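Local coordinates for lysozyme (Penaeus vannamei, PDB 6UKC), which probably hydrolyses the beta-1,4 linkages of bacterial peptidoglycan and chitodextrins, as a C-type lysozyme of glycosyl hydrolase family 22, at residues S52-Y55 with I60-K63; N73-P78 with L91-T96; L15-R18 with S23-D26. All coordinates share one frame; numbering follows the deposited sequence.

Contact 1 (S52-Y55 with I60-K63)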
loop_
_atom_site.group_PDB
_atom_site.type_symbol
_atom_site.label_atom_id
_atom_site.label_comp_id
_atom_site.label_asym_id
_atom_site.label_seq_id
_atom_site.Cartn_x
_atom_site.Cartn_y
_atom_site.Cartn_z
ATOM N N SER A 52 -14.047 3.231 -11.347
ATOM C CA SER A 52 -13.375 2.450 -10.280
ATOM C C SER A 52 -12.983 3.406 -9.157
ATOM O O SER A 52 -13.071 4.636 -9.340
ATOM C CB SER A 52 -12.203 1.680 -10.808
ATOM O OG SER A 52 -11.109 2.542 -11.072
ATOM N N THR A 53 -12.622 2.863 -8.011
ATOM C CA THR A 53 -12.284 3.652 -6.804
ATOM C C THR A 53 -10.987 3.087 -6.235
ATOM O O THR A 53 -10.828 1.837 -6.242
ATOM C CB THR A 53 -13.433 3.645 -5.784
ATOM O OG1 THR A 53 -14.536 4.281 -6.436
ATOM C CG2 THR A 53 -13.105 4.360 -4.491
ATOM N N ASP A 54 -10.107 3.981 -5.782
ATOM C CA ASP A 54 -8.870 3.608 -5.044
ATOM C C ASP A 54 -9.151 3.805 -3.546
ATOM O O ASP A 54 -9.733 4.870 -3.192
ATOM C CB ASP A 54 -7.710 4.421 -5.616
ATOM C CG ASP A 54 -7.450 4.136 -7.086
ATOM O OD1 ASP A 54 -7.514 2.942 -7.459
ATOM O OD2 ASP A 54 -7.205 5.098 -7.851
ATOM N N TYR A 55 -8.777 2.833 -2.702
ATOM C CA TYR A 55 -9.149 2.808 -1.264
ATOM C C TYR A 55 -7.929 2.739 -0.331
ATOM O O TYR A 55 -7.026 1.890 -0.499
ATOM C CB TYR A 55 -10.053 1.605 -0.971
ATOM C CG TYR A 55 -11.433 1.650 -1.579
ATOM C CD1 TYR A 55 -11.673 1.173 -2.866
ATOM C CD2 TYR A 55 -12.507 2.160 -0.860
ATOM C CE1 TYR A 55 -12.951 1.182 -3.409
ATOM C CE2 TYR A 55 -13.788 2.188 -1.391
ATOM C CZ TYR A 55 -14.014 1.668 -2.657
ATOM O OH TYR A 55 -15.270 1.713 -3.182
ATOM N N ILE A 60 -5.775 0.984 -3.106
ATOM C CA ILE A 60 -6.049 -0.287 -3.822
ATOM C C ILE A 60 -7.379 -0.143 -4.563
ATOM O O ILE A 60 -8.372 0.344 -3.932
ATOM C CB ILE A 60 -6.064 -1.458 -2.825
ATOM C CG1 ILE A 60 -4.677 -1.696 -2.224
ATOM C CG2 ILE A 60 -6.617 -2.697 -3.502
ATOM C CD1 ILE A 60 -4.683 -2.337 -0.882
ATOM N N ASN A 61 -7.388 -0.597 -5.821
ATOM C CA ASN A 61 -8.426 -0.313 -6.848
ATOM C C ASN A 61 -9.483 -1.421 -6.809
ATOM O O ASN A 61 -9.067 -2.607 -6.863
ATOM C CB ASN A 61 -7.801 -0.197 -8.245
ATOM C CG ASN A 61 -8.791 0.319 -9.272
ATOM O OD1 ASN A 61 -9.371 -0.467 -10.022
ATOM N ND2 ASN A 61 -9.033 1.624 -9.276
ATOM N N ASN A 62 -10.780 -1.068 -6.761
ATOM C CA ASN A 62 -11.915 -2.047 -6.678
ATOM C C ASN A 62 -12.150 -2.805 -8.007
ATOM O O ASN A 62 -12.959 -3.773 -8.000
ATOM C CB ASN A 62 -13.224 -1.405 -6.198
ATOM C CG ASN A 62 -13.703 -0.253 -7.055
ATOM O OD1 ASN A 62 -12.972 0.225 -7.919
ATOM N ND2 ASN A 62 -14.937 0.181 -6.839
ATOM N N LYS A 63 -11.481 -2.441 -9.109
ATOM C CA LYS A 63 -11.652 -3.159 -10.404
ATOM C C LYS A 63 -11.121 -4.596 -10.286
ATOM O O LYS A 63 -11.722 -5.454 -10.965
ATOM C CB LYS A 63 -11.007 -2.449 -11.602
ATOM C CG LYS A 63 -11.140 -3.222 -12.915
ATOM C CD LYS A 63 -11.270 -2.396 -14.191
ATOM C CE LYS A 63 -12.683 -1.884 -14.396
ATOM N NZ LYS A 63 -13.068 -1.783 -15.831
HETATM O O HOH W 1 -15.858 2.875 -8.181
#
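N61 reaches across an antiparallel hairpin and uses both hydrogens of its amide at once, a worked example of how one asparagine can tie a neighbouring strand together. ND2 donates to S52 OG at 2.9 Å and to D54 OD1 at 2.7 Å, both acceptors lying almost in the amide plane. The carboxylate, turned 55° from that plane, is met from above. With CG anti to the backbone N (chi1 -170°), the N61 amide is held between the neighbouring strand and its own chain, and OD1 takes the backbone N of K63 at 3.0 Å in an Asx turn. Three bonds thus fix its rotation.

Beneath this grip the backbones form a short ladder. Y55 and I60 make a hydrogen-bonded pair, with Y55 N at 2.8 Å from I60 O and I60 N donating back to Y55 O; D54 and N61 follow as a non-hydrogen-bonded pair. At N62 the ladder is half kept: N62 N still bonds to T53 O, but T53 N donates to the side-chain OD1 of N62 at 2.7 Å, approaching from above the carbonyl plane. The Y55 ring stands edge-on to N62, CE1 lying 3.8 Å from N62 CB, and carries T53 CG2 over one face.

Packing slackens where the strands part at S52 and K63, whose CB atoms come no nearer than 4.4 Å; K63 is partly open to solvent, as are D54 and N61. Nearby, water 1 bridges T53 OG1 and N62 ND2.

Such a hairpin belongs to the small beta lobe of C-type lysozymes. Strand 53-55 is the middle one, flanked by 45-47, where T53 and Y55 touch I45. N48 binds D54 OD2, N50 holds S52 OG, and I60 packs on W65.

Contact 2 (N73-P78 with L91-T96); sequences NVCKIP and LRCAET
C75 and C93 are joined covalently, their SG atoms 2.1 Å apart, and this disulfide is the centre of the contact between an irregular loop and a helix. It illustrates how two different first torsions can bring a bridge together. On the loop, C75 has SG anti to its carbonyl carbon (chi1 -72°); on the helix, C93 has SG anti to the backbone N (chi1 -178°), which sends the sulfur outward from the helix toward the loop. Between them the S-S torsion of 83° is close to a right angle and positive, hence a right-handed bridge without evident twist strain.

T96, one helical turn beyond C93, fills in beside the bridge. Its CB lies 4.1 Å from C75 SG, and its methyl CG2, set anti to the backbone N, meets V74 CG1 at 4.1 Å. The methyl groups of V74 and T96 therefore touch at the flank of the disulfide, adding a modest apolar patch.

The loop presents C75 by folding back on itself. A type I turn runs from N73 to K76, and the N73 side chain reaches over it so that OD1 accepts I77 N at 3.0 Å, an internal bond that helps to hold the loop's shape.

Residues 73-78 lie after strand 60-61 and bond through their backbone to Y64, W65 and G67, so the bridge fastens the long loop of the beta lobe to helix 88-105. On its other flank that helix meets its fellows: L91 and A94 lean on W30 of helix 24-38, and L91 also touches Y20 of helix 9-20.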
loop_
_atom_site.group_PDB
_atom_site.type_symbol
_atom_site.label_atom_id
_atom_site.label_comp_id
_atom_site.label_asym_id
_atom_site.label_seq_id
_atom_site.Cartn_x
_atom_site.Cartn_y
_atom_site.Cartn_z
ATOM N N ASN A 73 -12.467 -9.401 -7.259
ATOM C CA ASN A 73 -12.220 -9.328 -5.797
ATOM C C ASN A 73 -11.055 -10.271 -5.442
ATOM O O ASN A 73 -11.254 -11.179 -4.606
ATOM C CB ASN A 73 -13.517 -9.651 -5.040
ATOM C CG ASN A 73 -13.486 -9.241 -3.582
ATOM O OD1 ASN A 73 -12.520 -8.640 -3.120
ATOM N ND2 ASN A 73 -14.539 -9.549 -2.851
ATOM N N VAL A 74 -9.868 -10.074 -6.025
ATOM C CA VAL A 74 -8.748 -11.048 -5.825
ATOM C C VAL A 74 -8.448 -11.182 -4.327
ATOM O O VAL A 74 -8.234 -12.306 -3.862
ATOM C CB VAL A 74 -7.497 -10.691 -6.641
ATOM C CG1 VAL A 74 -6.274 -11.471 -6.181
ATOM C CG2 VAL A 74 -7.736 -10.925 -8.128
ATOM N N CYS A 75 -8.493 -10.093 -3.569
ATOM C CA CYS A 75 -8.161 -10.094 -2.118
ATOM C C CYS A 75 -9.326 -10.628 -1.281
ATOM O O CYS A 75 -9.128 -10.797 -0.038
ATOM C CB CYS A 75 -7.761 -8.705 -1.642
ATOM S SG CYS A 75 -6.135 -8.198 -2.245
ATOM N N LYS A 76 -10.478 -10.864 -1.928
ATOM C CA LYS A 76 -11.678 -11.491 -1.312
ATOM C C LYS A 76 -12.060 -10.698 -0.067
ATOM O O LYS A 76 -12.184 -11.293 1.008
ATOM C CB LYS A 76 -11.408 -12.975 -1.032
ATOM C CG LYS A 76 -11.365 -13.819 -2.303
ATOM C CD LYS A 76 -12.704 -13.864 -3.059
ATOM C CE LYS A 76 -12.606 -13.716 -4.574
ATOM N NZ LYS A 76 -12.201 -14.974 -5.247
ATOM N N ILE A 77 -12.211 -9.390 -0.235
ATOM C CA ILE A 77 -12.442 -8.434 0.875
ATOM C C ILE A 77 -13.320 -7.298 0.348
ATOM O O ILE A 77 -13.156 -6.867 -0.807
ATOM C CB ILE A 77 -11.078 -7.973 1.440
ATOM C CG1 ILE A 77 -11.199 -7.412 2.853
ATOM C CG2 ILE A 77 -10.377 -6.982 0.518
ATOM C CD1 ILE A 77 -11.322 -8.469 3.904
ATOM N N PRO A 78 -14.306 -6.835 1.165
ATOM C CA PRO A 78 -14.948 -5.546 0.939
ATOM C C PRO A 78 -13.917 -4.394 1.011
ATOM O O PRO A 78 -13.115 -4.332 1.976
ATOM C CB PRO A 78 -16.005 -5.394 2.055
ATOM C CG PRO A 78 -15.722 -6.493 3.059
ATOM C CD PRO A 78 -14.770 -7.476 2.407
ATOM N N LEU A 91 -2.596 -4.214 4.399
ATOM C CA LEU A 91 -1.258 -4.826 4.249
ATOM C C LEU A 91 -1.429 -6.213 3.612
ATOM O O LEU A 91 -0.762 -6.480 2.557
ATOM C CB LEU A 91 -0.599 -4.853 5.627
ATOM C CG LEU A 91 0.798 -5.472 5.706
ATOM C CD1 LEU A 91 1.774 -4.818 4.725
ATOM C CD2 LEU A 91 1.322 -5.378 7.122
ATOM N N ARG A 92 -2.318 -7.050 4.178
ATOM C CA ARG A 92 -2.532 -8.417 3.647
ATOM C C ARG A 92 -2.798 -8.300 2.135
ATOM O O ARG A 92 -2.137 -9.024 1.345
ATOM C CB ARG A 92 -3.634 -9.132 4.426
ATOM C CG ARG A 92 -3.778 -10.611 4.088
ATOM C CD ARG A 92 -4.805 -11.295 4.988
ATOM N NE ARG A 92 -4.275 -11.387 6.345
ATOM C CZ ARG A 92 -4.905 -11.002 7.461
ATOM N NH1 ARG A 92 -6.148 -10.553 7.422
ATOM N NH2 ARG A 92 -4.308 -11.122 8.633
ATOM N N CYS A 93 -3.657 -7.358 1.726
ATOM C CA CYS A 93 -4.075 -7.230 0.307
ATOM C C CYS A 93 -2.936 -6.635 -0.545
ATOM O O CYS A 93 -2.728 -7.098 -1.728
ATOM C CB CYS A 93 -5.359 -6.426 0.183
ATOM S SG CYS A 93 -5.940 -6.283 -1.523
ATOM N N ALA A 94 -2.186 -5.671 -0.005
ATOM C CA ALA A 94 -1.009 -5.105 -0.717
ATOM C C ALA A 94 0.004 -6.239 -0.959
ATOM O O ALA A 94 0.516 -6.360 -2.081
ATOM C CB ALA A 94 -0.417 -3.921 0.034
ATOM N N GLU A 95 0.245 -7.110 0.019
ATOM C CA GLU A 95 1.219 -8.221 -0.178
ATOM C C GLU A 95 0.736 -9.172 -1.274
ATOM O O GLU A 95 1.601 -9.760 -1.954
ATOM C CB GLU A 95 1.417 -8.990 1.120
ATOM C CG GLU A 95 2.189 -8.170 2.132
ATOM C CD GLU A 95 2.403 -8.845 3.471
ATOM O OE1 GLU A 95 3.374 -8.503 4.150
ATOM O OE2 GLU A 95 1.579 -9.694 3.823
ATOM N N THR A 96 -0.579 -9.390 -1.385
ATOM C CA THR A 96 -1.189 -10.181 -2.491
ATOM C C THR A 96 -1.004 -9.456 -3.835
ATOM O O THR A 96 -0.722 -10.149 -4.860
ATOM C CB THR A 96 -2.679 -10.426 -2.235
ATOM O OG1 THR A 96 -2.712 -11.192 -1.040
ATOM C CG2 THR A 96 -3.384 -11.162 -3.358
#

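Contact 3 (L15-R18 with S23-D26); sequences LLKR and SNDD
K17 and S23 have the nearest CA atoms of the two segments, 7.3 Å apart, where one helix nears its end and the next begins after a short connection. Residues 15-18 are fully helical; in 23-26, S23 occupies the N-cap position and the helix proper starts at N24. The cap is made by the serine hydroxyl, since D26 N donates to S23 OG at 3.2 Å in a nearly straight bond (161°). The main chains remain well separated here, and the contact is left to the side chains of K17 and N24.

K17 spans the gap. Its chain leaves with CG anti to the backbone N, then bends at chi2 and again at chi3 (both near 65°), and this double bend curls the ammonium group round toward the start of the second helix. NZ donates to N24 OD1 at 2.9 Å, coming from above the carbonyl plane, while CE lies 3.5 Å from the same oxygen. N24 OD1 also accepts a hydrogen bond from a glycerol, probably carried over from crystallisation, and K17 NZ gives a second bond to L22 O in the connection. The lysine thereby bridges the connection and the first turn beyond it. Little surface is shared, and all three touching residues, K17, S23 and N24, lie at the protein surface, so this is a polar surface contact beside the connection between helices 9-20 and 24-38.

Beneath it the joint is apolar. L16 of helix 9-20 packs on I27 and W30 of helix 24-38 and on I87, just ahead of helix 88-105, while its backbone bonds to that of L22.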
loop_
_atom_site.group_PDB
_atom_site.type_symbol
_atom_site.label_atom_id
_atom_site.label_comp_id
_atom_site.label_asym_id
_atom_site.label_seq_id
_atom_site.Cartn_x
_atom_site.Cartn_y
_atom_site.Cartn_z
ATOM N N LEU A 15 5.228 0.862 13.219
ATOM C CA LEU A 15 4.053 -0.045 13.302
ATOM C C LEU A 15 4.319 -1.316 12.491
ATOM O O LEU A 15 4.014 -2.433 12.992
ATOM C CB LEU A 15 2.813 0.656 12.755
ATOM C CG LEU A 15 1.597 -0.255 12.649
ATOM C CD1 LEU A 15 1.094 -0.614 14.043
ATOM C CD2 LEU A 15 0.510 0.378 11.804
ATOM N N LEU A 16 4.780 -1.153 11.246
ATOM C CA LEU A 16 5.073 -2.318 10.362
ATOM C C LEU A 16 6.147 -3.205 11.027
ATOM O O LEU A 16 6.047 -4.454 10.925
ATOM C CB LEU A 16 5.496 -1.818 8.981
ATOM C CG LEU A 16 4.429 -1.062 8.184
ATOM C CD1 LEU A 16 5.032 -0.499 6.909
ATOM C CD2 LEU A 16 3.247 -1.955 7.832
ATOM N N LYS A 17 7.100 -2.612 11.755
ATOM C CA LYS A 17 8.165 -3.390 12.433
ATOM C C LYS A 17 7.615 -4.058 13.702
ATOM O O LYS A 17 7.821 -5.265 13.876
ATOM C CB LYS A 17 9.355 -2.505 12.798
ATOM C CG LYS A 17 10.482 -3.246 13.519
ATOM C CD LYS A 17 11.168 -4.313 12.675
ATOM C CE LYS A 17 11.921 -3.730 11.489
ATOM N NZ LYS A 17 12.738 -4.748 10.803
ATOM N N ARG A 18 6.984 -3.298 14.587
ATOM C CA ARG A 18 6.531 -3.777 15.927
ATOM C C ARG A 18 5.441 -4.854 15.773
ATOM O O ARG A 18 5.587 -5.946 16.376
ATOM C CB ARG A 18 6.043 -2.584 16.757
ATOM C CG ARG A 18 5.762 -2.912 18.216
ATOM C CD ARG A 18 5.097 -1.782 18.972
ATOM N NE ARG A 18 4.110 -1.114 18.121
ATOM C CZ ARG A 18 4.262 0.098 17.550
ATOM N NH1 ARG A 18 5.355 0.818 17.749
ATOM N NH2 ARG A 18 3.308 0.593 16.782
ATOM N N SER A 23 10.357 -7.123 7.375
ATOM C CA SER A 23 11.762 -6.803 7.021
ATOM C C SER A 23 11.885 -5.324 6.672
ATOM O O SER A 23 10.874 -4.727 6.198
ATOM C CB SER A 23 12.240 -7.648 5.851
ATOM O OG SER A 23 11.561 -7.295 4.651
ATOM N N ASN A 24 13.103 -4.801 6.828
ATOM C CA ASN A 24 13.521 -3.423 6.459
ATOM C C ASN A 24 13.221 -3.143 4.984
ATOM O O ASN A 24 12.749 -2.026 4.690
ATOM C CB ASN A 24 15.004 -3.207 6.744
ATOM C CG ASN A 24 15.281 -3.062 8.217
ATOM O OD1 ASN A 24 14.364 -3.046 9.041
ATOM N ND2 ASN A 24 16.546 -2.984 8.561
ATOM N N ASP A 25 13.502 -4.112 4.106
ATOM C CA ASP A 25 13.212 -4.011 2.657
ATOM C C ASP A 25 11.709 -3.784 2.469
ATOM O O ASP A 25 11.317 -2.894 1.696
ATOM C CB ASP A 25 13.615 -5.258 1.863
ATOM C CG ASP A 25 13.534 -4.971 0.370
ATOM O OD1 ASP A 25 14.388 -4.183 -0.103
ATOM O OD2 ASP A 25 12.560 -5.427 -0.290
ATOM N N ASP A 26 10.890 -4.608 3.111
ATOM C CA ASP A 26 9.424 -4.462 3.008
ATOM C C ASP A 26 9.085 -3.074 3.512
ATOM O O ASP A 26 8.371 -2.327 2.755
ATOM C CB ASP A 26 8.670 -5.544 3.784
ATOM C CG ASP A 26 8.671 -6.919 3.127
ATOM O OD1 ASP A 26 9.462 -7.120 2.157
ATOM O OD2 ASP A 26 7.895 -7.767 3.596
#

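In the fold
From the N terminus, contact 3 comes first, closing the short connection between helices 9-20 and 24-38. Contact 1 follows as the hairpin of strands 53-55 and 60-61, and contact 2 then closes a longer loop by bridging 73-78 to helix 88-105. The three are in series, none nested in or crossing another. Contact 2 touches both others: I60 CG2 packs 4.2 Å from C93 SG, and L91 CD2 meets L16 CD2. Helix 88-105 thus links the beta lobe to the first two helices, while contacts 1 and 3, with centres about 25 Å apart, lie on opposite sides of the chain's centre and do not touch.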